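Local coordinates for putative fimbrium anchoring subunit Fim4B (Bacteroides ovatus, PDB 5CAG), which probably serves as an anchoring subunit of a fimbrium at the bacterial outer membrane, as a member of the FimB/Mfa2 family of lipoproteins, at residues Q32-V37 against L55-G60; K23-G28 against D137-S142; E152-E157 against K282-K287. One frame throughout, in Å; residues are numbered along the deposited sequence.

Interaction 1. Residues Q32-V37 against L55-G60; sequences QLPEGV and LSVRGG
This is the point where a beta hairpin starts and ends: the incoming loop Gln-32 to Val-37 enters strand 36-43 beside the last residues of strand 51-56. Val-37 and Leu-55 form an antiparallel hydrogen-bonded pair. Val-37 N gives its hydrogen to Leu-55 O at 3.0 Å, in the plane of that carbonyl, and Leu-55 N returns a bond to Val-37 O at 2.8 Å, arriving nearly along the C=O axis. Both side chains rise from the same face of the sheet and cross obliquely, Val-37 CG2 lying against Leu-55 CB; beta-branched valine and the buried leucine suit an extended backbone with an apolar face. Gly-36 CA lies against Leu-55 O, where a side chain would collide with that oxygen.

The departing chain makes a type I beta turn closed by Gly-59 N to Ser-56 O, and the positive phi of Gly-59 (100°) with its psi (-156°) calls for glycine. The turn takes the chain from strand 51-56, paired with 36-43, to strand 59-62, paired with 20-25, consistent with a beta sandwich of the transthyretin-like clan. Val-57, at the first inner corner of the turn, carries the apolar contact. Its CG2, anti to the backbone N, meets Pro-34 CD at 3.6 Å, while CG1 points to Leu-33 CD1 at 3.7 Å, so the two branches divide the neighbours between them. Leu-33 crosses Val-57 at about a right angle, and the same CD1 lies over one face of the Arg-58 guanidinium, offset toward the rim, 3.6 Å from NH1. Arg-58 reaches there by bending at chi2 (-78°). The ring of Trp-26 packs against Leu-33 and Pro-34, and its NE1 hydrogen-bonds to Val-57 O.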
loop_
_atom_site.group_PDB
_atom_site.type_symbol
_atom_site.label_atom_id
_atom_site.label_comp_id
_atom_site.label_asym_id
_atom_site.label_seq_id
_atom_site.Cartn_x
_atom_site.Cartn_y
_atom_site.Cartn_z
ATOM N N GLN A 32 1.694 14.234 -8.795
ATOM C CA GLN A 32 1.707 13.210 -9.833
ATOM C C GLN A 32 0.348 12.490 -9.824
ATOM O O GLN A 32 0.183 11.457 -9.157
ATOM C CB GLN A 32 2.872 12.228 -9.612
ATOM C CG GLN A 32 4.267 12.813 -9.851
ATOM C CD GLN A 32 5.332 12.103 -9.036
ATOM O OE1 GLN A 32 5.304 10.874 -8.838
ATOM N NE2 GLN A 32 6.309 12.865 -8.551
ATOM N N LEU A 33 -0.629 13.071 -10.536
ATOM C CA LEU A 33 -1.993 12.568 -10.626
ATOM C C LEU A 33 -2.110 11.201 -11.271
ATOM O O LEU A 33 -1.529 10.998 -12.336
ATOM C CB LEU A 33 -2.855 13.522 -11.448
ATOM C CG LEU A 33 -3.262 14.808 -10.818
ATOM C CD1 LEU A 33 -4.472 15.335 -11.487
ATOM C CD2 LEU A 33 -3.570 14.624 -9.370
ATOM N N PRO A 34 -2.969 10.296 -10.736
ATOM C CA PRO A 34 -3.173 8.996 -11.401
ATOM C C PRO A 34 -3.880 9.124 -12.755
ATOM O O PRO A 34 -4.395 10.186 -13.114
ATOM C CB PRO A 34 -4.051 8.221 -10.414
ATOM C CG PRO A 34 -3.995 8.960 -9.149
ATOM C CD PRO A 34 -3.755 10.382 -9.488
ATOM N N GLU A 35 -3.899 8.018 -13.505
ATOM C CA GLU A 35 -4.523 7.915 -14.819
ATOM C C GLU A 35 -6.053 8.093 -14.695
ATOM O O GLU A 35 -6.674 8.734 -15.539
ATOM C CB GLU A 35 -4.158 6.548 -15.411
ATOM C CG GLU A 35 -4.008 6.521 -16.923
ATOM C CD GLU A 35 -4.528 5.249 -17.574
ATOM O OE1 GLU A 35 -3.917 4.176 -17.354
ATOM O OE2 GLU A 35 -5.560 5.320 -18.285
ATOM N N GLY A 36 -6.614 7.574 -13.601
ATOM C CA GLY A 36 -8.031 7.623 -13.251
ATOM C C GLY A 36 -8.308 6.797 -12.007
ATOM O O GLY A 36 -7.376 6.254 -11.394
ATOM N N VAL A 37 -9.600 6.689 -11.621
ATOM C CA VAL A 37 -10.010 5.938 -10.424
ATOM C C VAL A 37 -11.162 4.984 -10.701
ATOM O O VAL A 37 -11.910 5.184 -11.649
ATOM C CB VAL A 37 -10.388 6.849 -9.225
ATOM C CG1 VAL A 37 -9.255 7.801 -8.855
ATOM C CG2 VAL A 37 -11.691 7.605 -9.472
ATOM N N LEU A 55 -13.582 6.172 -13.637
ATOM C CA LEU A 55 -13.772 7.613 -13.799
ATOM C C LEU A 55 -12.499 8.371 -14.068
ATOM O O LEU A 55 -11.409 7.885 -13.751
ATOM C CB LEU A 55 -14.369 8.177 -12.505
ATOM C CG LEU A 55 -15.862 8.132 -12.329
ATOM C CD1 LEU A 55 -16.243 8.913 -11.106
ATOM C CD2 LEU A 55 -16.586 8.710 -13.545
ATOM N N SER A 56 -12.652 9.619 -14.571
ATOM C CA SER A 56 -11.555 10.564 -14.808
ATOM C C SER A 56 -10.885 10.880 -13.477
ATOM O O SER A 56 -11.550 10.806 -12.434
ATOM C CB SER A 56 -12.093 11.846 -15.452
ATOM O OG SER A 56 -11.154 12.914 -15.474
ATOM N N VAL A 57 -9.604 11.269 -13.489
ATOM C CA VAL A 57 -8.939 11.591 -12.230
ATOM C C VAL A 57 -9.723 12.694 -11.453
ATOM O O VAL A 57 -9.683 12.702 -10.224
ATOM C CB VAL A 57 -7.467 11.960 -12.457
ATOM C CG1 VAL A 57 -7.314 13.400 -12.924
ATOM C CG2 VAL A 57 -6.642 11.695 -11.218
ATOM N N ARG A 58 -10.491 13.548 -12.159
ATOM C CA ARG A 58 -11.279 14.648 -11.576
ATOM C C ARG A 58 -12.690 14.200 -11.142
ATOM O O ARG A 58 -13.438 14.980 -10.555
ATOM C CB ARG A 58 -11.400 15.819 -12.580
ATOM C CG ARG A 58 -10.108 16.238 -13.307
ATOM C CD ARG A 58 -9.149 17.080 -12.466
ATOM N NE ARG A 58 -8.037 17.595 -13.276
ATOM C CZ ARG A 58 -6.917 18.119 -12.784
ATOM N NH1 ARG A 58 -6.732 18.201 -11.470
ATOM N NH2 ARG A 58 -5.965 18.552 -13.601
ATOM N N GLY A 59 -13.034 12.958 -11.435
ATOM C CA GLY A 59 -14.340 12.391 -11.117
ATOM C C GLY A 59 -15.255 12.394 -12.321
ATOM O O GLY A 59 -14.781 12.402 -13.461
ATOM N N GLY A 60 -16.559 12.387 -12.064
ATOM C CA GLY A 60 -17.576 12.422 -13.107
ATOM C C GLY A 60 -18.947 11.925 -12.699
ATOM O O GLY A 60 -19.166 11.559 -11.540
#

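Interaction 2. Residues K23-G28 against D137-S142; sequences KLDWDG and DWKLES
Strands 23-25 and 137-139 run parallel in register, with their N-to-C directions 35° apart and two backbone bonds joining them: Trp-138 N to Lys-23 O at 2.9 Å, nearly along the C=O axis, and Asp-25 N to Trp-138 O at 3.0 Å.

On the face bearing Leu-24 and Trp-138 the contact is apolar. Leu-24 CD2 touches both Trp-138 CB, 3.7 Å away, and Leu-140 CD1, while the indole of Trp-138 leads off toward Val-71 and Val-73. The other methyl of Leu-140, CD2, approaches Trp-26 CH2 obliquely; the ring of Tyr-118 meets Trp-26 edge-to-face. Large hydrophobic residues fit this buried side.

Charged residues occupy the face of Lys-23, Asp-137, Asp-25 and Lys-139, which is more open to solvent; Asp-137 OD2 lies against Lys-23 CD. Lys-139 leaves with CG anti to the backbone N, runs alongside Asp-25 and bends at chi3 (-97°), bringing NZ to two oxygens. NZ donates to a lone pair of Asp-27 O at 3.1 Å and makes a longer salt bridge with Asp-25 OD2 at 3.5 Å. A long, flexible lysine thereby ties its own strand to strand 20-25 and the loop after it, its charge probably favouring ionised Asp-25.

Strand 20-25, flanked by 59-62 (antiparallel) and 134-154 (parallel), with Trp-138 and Leu-140 packed on strands 67-75 and 118-127, is consistent with a beta-sandwich domain of the transthyretin-like clan.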
loop_
_atom_site.group_PDB
_atom_site.type_symbol
_atom_site.label_atom_id
_atom_site.label_comp_id
_atom_site.label_asym_id
_atom_site.label_seq_id
_atom_site.Cartn_x
_atom_site.Cartn_y
_atom_site.Cartn_z
ATOM N N LYS A 23 -16.864 14.815 -7.673
ATOM C CA LYS A 23 -15.761 15.732 -7.947
ATOM C C LYS A 23 -14.617 15.333 -7.026
ATOM O O LYS A 23 -14.837 15.139 -5.830
ATOM C CB LYS A 23 -16.143 17.211 -7.781
ATOM C CG LYS A 23 -15.035 18.172 -8.241
ATOM C CD LYS A 23 -15.138 19.547 -7.562
ATOM C CE LYS A 23 -13.838 20.327 -7.559
ATOM N NZ LYS A 23 -14.070 21.803 -7.623
ATOM N N LEU A 24 -13.423 15.146 -7.585
ATOM C CA LEU A 24 -12.256 14.748 -6.804
ATOM C C LEU A 24 -11.255 15.866 -6.738
ATOM O O LEU A 24 -10.929 16.467 -7.759
ATOM C CB LEU A 24 -11.580 13.481 -7.360
ATOM C CG LEU A 24 -12.418 12.205 -7.394
ATOM C CD1 LEU A 24 -11.738 11.147 -8.189
ATOM C CD2 LEU A 24 -12.675 11.679 -6.025
ATOM N N ASP A 25 -10.802 16.176 -5.528
ATOM C CA ASP A 25 -9.777 17.172 -5.288
ATOM C C ASP A 25 -8.514 16.429 -4.960
ATOM O O ASP A 25 -8.557 15.362 -4.302
ATOM C CB ASP A 25 -10.171 18.155 -4.171
ATOM C CG ASP A 25 -9.274 19.385 -4.076
ATOM O OD1 ASP A 25 -8.545 19.673 -5.064
ATOM O OD2 ASP A 25 -9.318 20.077 -3.025
ATOM N N TRP A 26 -7.399 16.925 -5.505
ATOM C CA TRP A 26 -6.115 16.273 -5.295
ATOM C C TRP A 26 -5.139 17.237 -4.700
ATOM O O TRP A 26 -3.950 16.918 -4.616
ATOM C CB TRP A 26 -5.562 15.673 -6.599
ATOM C CG TRP A 26 -6.366 14.524 -7.136
ATOM C CD1 TRP A 26 -7.436 14.597 -7.983
ATOM C CD2 TRP A 26 -6.167 13.133 -6.855
ATOM N NE1 TRP A 26 -7.942 13.340 -8.215
ATOM C CE2 TRP A 26 -7.171 12.418 -7.549
ATOM C CE3 TRP A 26 -5.217 12.413 -6.109
ATOM C CZ2 TRP A 26 -7.272 11.022 -7.487
ATOM C CZ3 TRP A 26 -5.326 11.032 -6.037
ATOM C CH2 TRP A 26 -6.360 10.355 -6.695
ATOM N N ASP A 27 -5.636 18.417 -4.260
ATOM C CA ASP A 27 -4.816 19.458 -3.639
ATOM C C ASP A 27 -4.215 18.929 -2.351
ATOM O O ASP A 27 -4.936 18.542 -1.427
ATOM C CB ASP A 27 -5.623 20.744 -3.404
ATOM C CG ASP A 27 -5.721 21.636 -4.635
ATOM O OD1 ASP A 27 -5.956 21.100 -5.750
ATOM O OD2 ASP A 27 -5.593 22.874 -4.483
ATOM N N GLY A 28 -2.894 18.805 -2.365
ATOM C CA GLY A 28 -2.124 18.317 -1.227
ATOM C C GLY A 28 -2.198 16.824 -0.995
ATOM O O GLY A 28 -1.812 16.345 0.078
ATOM N N ASP A 137 -18.349 15.516 -2.974
ATOM C CA ASP A 137 -17.056 16.173 -3.126
ATOM C C ASP A 137 -16.042 15.378 -2.332
ATOM O O ASP A 137 -16.032 15.431 -1.110
ATOM C CB ASP A 137 -17.118 17.638 -2.713
ATOM C CG ASP A 137 -17.710 18.511 -3.786
ATOM O OD1 ASP A 137 -18.946 18.482 -3.956
ATOM O OD2 ASP A 137 -16.939 19.222 -4.459
ATOM N N TRP A 138 -15.268 14.554 -3.025
ATOM C CA TRP A 138 -14.334 13.643 -2.393
ATOM C C TRP A 138 -12.910 14.032 -2.651
ATOM O O TRP A 138 -12.618 14.782 -3.573
ATOM C CB TRP A 138 -14.585 12.203 -2.890
ATOM C CG TRP A 138 -15.917 11.612 -2.505
ATOM C CD1 TRP A 138 -16.701 11.980 -1.452
ATOM C CD2 TRP A 138 -16.548 10.465 -3.087
ATOM N NE1 TRP A 138 -17.798 11.162 -1.370
ATOM C CE2 TRP A 138 -17.727 10.215 -2.354
ATOM C CE3 TRP A 138 -16.234 9.619 -4.163
ATOM C CZ2 TRP A 138 -18.607 9.169 -2.670
ATOM C CZ3 TRP A 138 -17.125 8.599 -4.497
ATOM C CH2 TRP A 138 -18.284 8.371 -3.741
ATOM N N LYS A 139 -12.034 13.540 -1.781
ATOM C CA LYS A 139 -10.575 13.672 -1.749
ATOM C C LYS A 139 -10.061 12.293 -1.398
ATOM O O LYS A 139 -10.707 11.602 -0.600
ATOM C CB LYS A 139 -10.152 14.723 -0.713
ATOM C CG LYS A 139 -8.663 14.984 -0.681
ATOM C CD LYS A 139 -8.265 16.273 0.020
ATOM C CE LYS A 139 -8.038 17.433 -0.925
ATOM N NZ LYS A 139 -7.799 18.713 -0.182
ATOM N N LEU A 140 -8.985 11.831 -2.031
ATOM C CA LEU A 140 -8.558 10.482 -1.697
ATOM C C LEU A 140 -7.405 10.532 -0.736
ATOM O O LEU A 140 -6.817 11.597 -0.549
ATOM C CB LEU A 140 -8.221 9.720 -2.961
ATOM C CG LEU A 140 -9.281 8.754 -3.435
ATOM C CD1 LEU A 140 -10.593 9.455 -3.713
ATOM C CD2 LEU A 140 -8.822 8.054 -4.673
ATOM N N GLU A 141 -7.111 9.421 -0.069
ATOM C CA GLU A 141 -6.036 9.425 0.917
ATOM C C GLU A 141 -4.856 8.548 0.469
ATOM O O GLU A 141 -5.079 7.422 0.024
ATOM C CB GLU A 141 -6.582 8.966 2.282
ATOM C CG GLU A 141 -5.527 8.495 3.265
ATOM C CD GLU A 141 -6.033 7.884 4.551
ATOM O OE1 GLU A 141 -7.190 7.400 4.601
ATOM O OE2 GLU A 141 -5.219 7.821 5.497
ATOM N N SER A 142 -3.598 9.054 0.615
ATOM C CA SER A 142 -2.443 8.241 0.280
ATOM C C SER A 142 -2.256 7.226 1.377
ATOM O O SER A 142 -1.986 7.604 2.512
ATOM C CB SER A 142 -1.193 9.075 0.069
ATOM O OG SER A 142 -0.201 8.187 -0.428
#

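Interaction 3. Residues E152-E157 against K282-K287; sequences EAKGLE and KIEVDK
Lys-154 O is gripped by one bond, from Val-285 N at 2.9 Å, along an almost straight N-H line (176°) though with the donor above the carbonyl plane. Lys-154 N donates once, to Ile-283 O at 2.8 Å, in the carbonyl plane. These two bonds make a short parallel beta pairing, in which the last, weakly bonded strand, about 283-284, lies beside the end of the long strand 134-154.

Lys-154 and Glu-284 leave the same face side by side. Both have CG anti to the backbone N and extended chains, so methylenes pack along their length before the charges meet in a salt bridge, Lys-154 NZ to Glu-284 OE2 at 3.4 Å; flexible charged residues suit this exposed face. The opposite face is apolar: the short side chain of Ala-153 meets Ile-283 through CB to CG2, 3.6 Å, and Ile-283 also packs on Phe-237, Ala-247 and Ile-249.

Gly-155 follows with positive phi (66°), a conformation favouring glycine, and a side chain there would collide with Val-285 O. The chain then turns into a 3-10 segment. Beside it, Val-285 CB rests 3.4 Å from Gly-155 O.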
loop_
_atom_site.group_PDB
_atom_site.type_symbol
_atom_site.label_atom_id
_atom_site.label_comp_id
_atom_site.label_asym_id
_atom_site.label_seq_id
_atom_site.Cartn_x
_atom_site.Cartn_y
_atom_site.Cartn_z
ATOM N N GLU A 152 25.840 2.457 8.580
ATOM C CA GLU A 152 27.268 2.327 8.400
ATOM C C GLU A 152 27.662 0.848 8.393
ATOM O O GLU A 152 27.214 0.106 9.270
ATOM C CB GLU A 152 27.931 3.077 9.545
ATOM C CG GLU A 152 29.302 3.635 9.253
ATOM C CD GLU A 152 29.833 4.352 10.473
ATOM O OE1 GLU A 152 29.311 5.450 10.782
ATOM O OE2 GLU A 152 30.704 3.777 11.169
ATOM N N ALA A 153 28.476 0.411 7.397
ATOM C CA ALA A 153 28.940 -0.978 7.279
ATOM C C ALA A 153 30.404 -1.089 6.770
ATOM O O ALA A 153 30.769 -0.544 5.713
ATOM C CB ALA A 153 28.013 -1.763 6.385
ATOM N N LYS A 154 31.232 -1.821 7.542
ATOM C CA LYS A 154 32.652 -2.042 7.255
ATOM C C LYS A 154 32.843 -3.127 6.197
ATOM O O LYS A 154 32.108 -4.121 6.177
ATOM C CB LYS A 154 33.402 -2.426 8.548
ATOM C CG LYS A 154 34.938 -2.358 8.478
ATOM C CD LYS A 154 35.613 -2.740 9.811
ATOM C CE LYS A 154 37.071 -3.130 9.660
ATOM N NZ LYS A 154 37.704 -3.508 10.963
ATOM N N GLY A 155 33.849 -2.930 5.351
ATOM C CA GLY A 155 34.234 -3.895 4.329
ATOM C C GLY A 155 33.228 -4.127 3.226
ATOM O O GLY A 155 32.991 -5.271 2.822
ATOM N N LEU A 156 32.667 -3.044 2.691
ATOM C CA LEU A 156 31.727 -3.208 1.601
ATOM C C LEU A 156 32.488 -3.537 0.329
ATOM O O LEU A 156 31.880 -3.992 -0.641
ATOM C CB LEU A 156 30.830 -1.968 1.420
ATOM C CG LEU A 156 29.877 -1.609 2.556
ATOM C CD1 LEU A 156 29.289 -0.284 2.313
ATOM C CD2 LEU A 156 28.763 -2.629 2.718
ATOM N N GLU A 157 33.825 -3.364 0.338
ATOM C CA GLU A 157 34.680 -3.698 -0.811
ATOM C C GLU A 157 34.532 -5.173 -1.186
ATOM O O GLU A 157 34.763 -5.545 -2.334
ATOM C CB GLU A 157 36.163 -3.362 -0.538
ATOM C CG GLU A 157 36.839 -4.126 0.595
ATOM C CD GLU A 157 37.151 -3.304 1.830
ATOM O OE1 GLU A 157 36.297 -2.480 2.243
ATOM O OE2 GLU A 157 38.253 -3.500 2.394
ATOM N N LYS A 282 28.121 -3.369 15.442
ATOM C CA LYS A 282 28.539 -2.705 14.203
ATOM C C LYS A 282 28.491 -3.679 13.015
ATOM O O LYS A 282 28.785 -4.855 13.206
ATOM C CB LYS A 282 29.939 -2.098 14.384
ATOM C CG LYS A 282 29.916 -0.569 14.573
ATOM C CD LYS A 282 31.017 -0.004 15.504
ATOM C CE LYS A 282 32.482 -0.252 15.157
ATOM N NZ LYS A 282 33.396 0.140 16.275
ATOM N N ILE A 283 28.068 -3.236 11.815
ATOM C CA ILE A 283 28.032 -4.192 10.697
ATOM C C ILE A 283 29.424 -4.295 10.078
ATOM O O ILE A 283 29.986 -3.290 9.637
ATOM C CB ILE A 283 26.950 -3.867 9.621
ATOM C CG1 ILE A 283 25.544 -4.113 10.163
ATOM C CG2 ILE A 283 27.150 -4.693 8.360
ATOM C CD1 ILE A 283 24.498 -3.268 9.539
ATOM N N GLU A 284 29.966 -5.508 10.023
ATOM C CA GLU A 284 31.241 -5.724 9.362
ATOM C C GLU A 284 31.152 -6.922 8.448
ATOM O O GLU A 284 30.818 -8.012 8.907
ATOM C CB GLU A 284 32.385 -5.906 10.368
ATOM C CG GLU A 284 33.717 -6.263 9.711
ATOM C CD GLU A 284 34.982 -6.127 10.539
ATOM O OE1 GLU A 284 34.900 -5.762 11.737
ATOM O OE2 GLU A 284 36.072 -6.344 9.961
ATOM N N VAL A 285 31.476 -6.729 7.167
ATOM C CA VAL A 285 31.531 -7.819 6.193
ATOM C C VAL A 285 32.950 -8.408 6.259
ATOM O O VAL A 285 33.941 -7.683 6.089
ATOM C CB VAL A 285 31.119 -7.405 4.759
ATOM C CG1 VAL A 285 31.263 -8.573 3.794
ATOM C CG2 VAL A 285 29.694 -6.875 4.740
ATOM N N ASP A 286 33.040 -9.707 6.561
ATOM C CA ASP A 286 34.324 -10.385 6.686
ATOM C C ASP A 286 34.843 -10.762 5.313
ATOM O O ASP A 286 34.076 -11.262 4.487
ATOM C CB ASP A 286 34.198 -11.614 7.595
ATOM C CG ASP A 286 33.659 -11.285 8.976
ATOM O OD1 ASP A 286 34.321 -10.504 9.709
ATOM O OD2 ASP A 286 32.572 -11.797 9.323
ATOM N N LYS A 287 36.140 -10.483 5.063
ATOM C CA LYS A 287 36.846 -10.785 3.819
ATOM C C LYS A 287 36.549 -12.222 3.404
ATOM O O LYS A 287 36.601 -13.115 4.252
ATOM C CB LYS A 287 38.371 -10.563 3.973
ATOM C CG LYS A 287 39.196 -10.724 2.679
ATOM C CD LYS A 287 40.691 -10.386 2.866
ATOM C CE LYS A 287 41.296 -9.615 1.705
ATOM N NZ LYS A 287 42.674 -9.131 2.007
#

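How the interactions relate
Interactions 1 and 2 are neighbours, their centres 10 Å apart, whereas the centre of interaction 3 lies about 46 to 47 Å from either, on the other side of the chain's centre. Strands 20-25 and 59-62 pair antiparallel, and Arg-58 O and Leu-24 N probably bond across that pairing, so strand 20-25 is bordered by the end of interaction 1 on one side and by strand 134-154 on the other. In sequence, 32-37 and 55-60 fall between the two halves of interaction 2, and interaction 3 comes after both. The long strand 134-154 takes part in interactions 2 and 3, pairing parallel with the first strand near one end and the last near the other, and spans the elongated molecule.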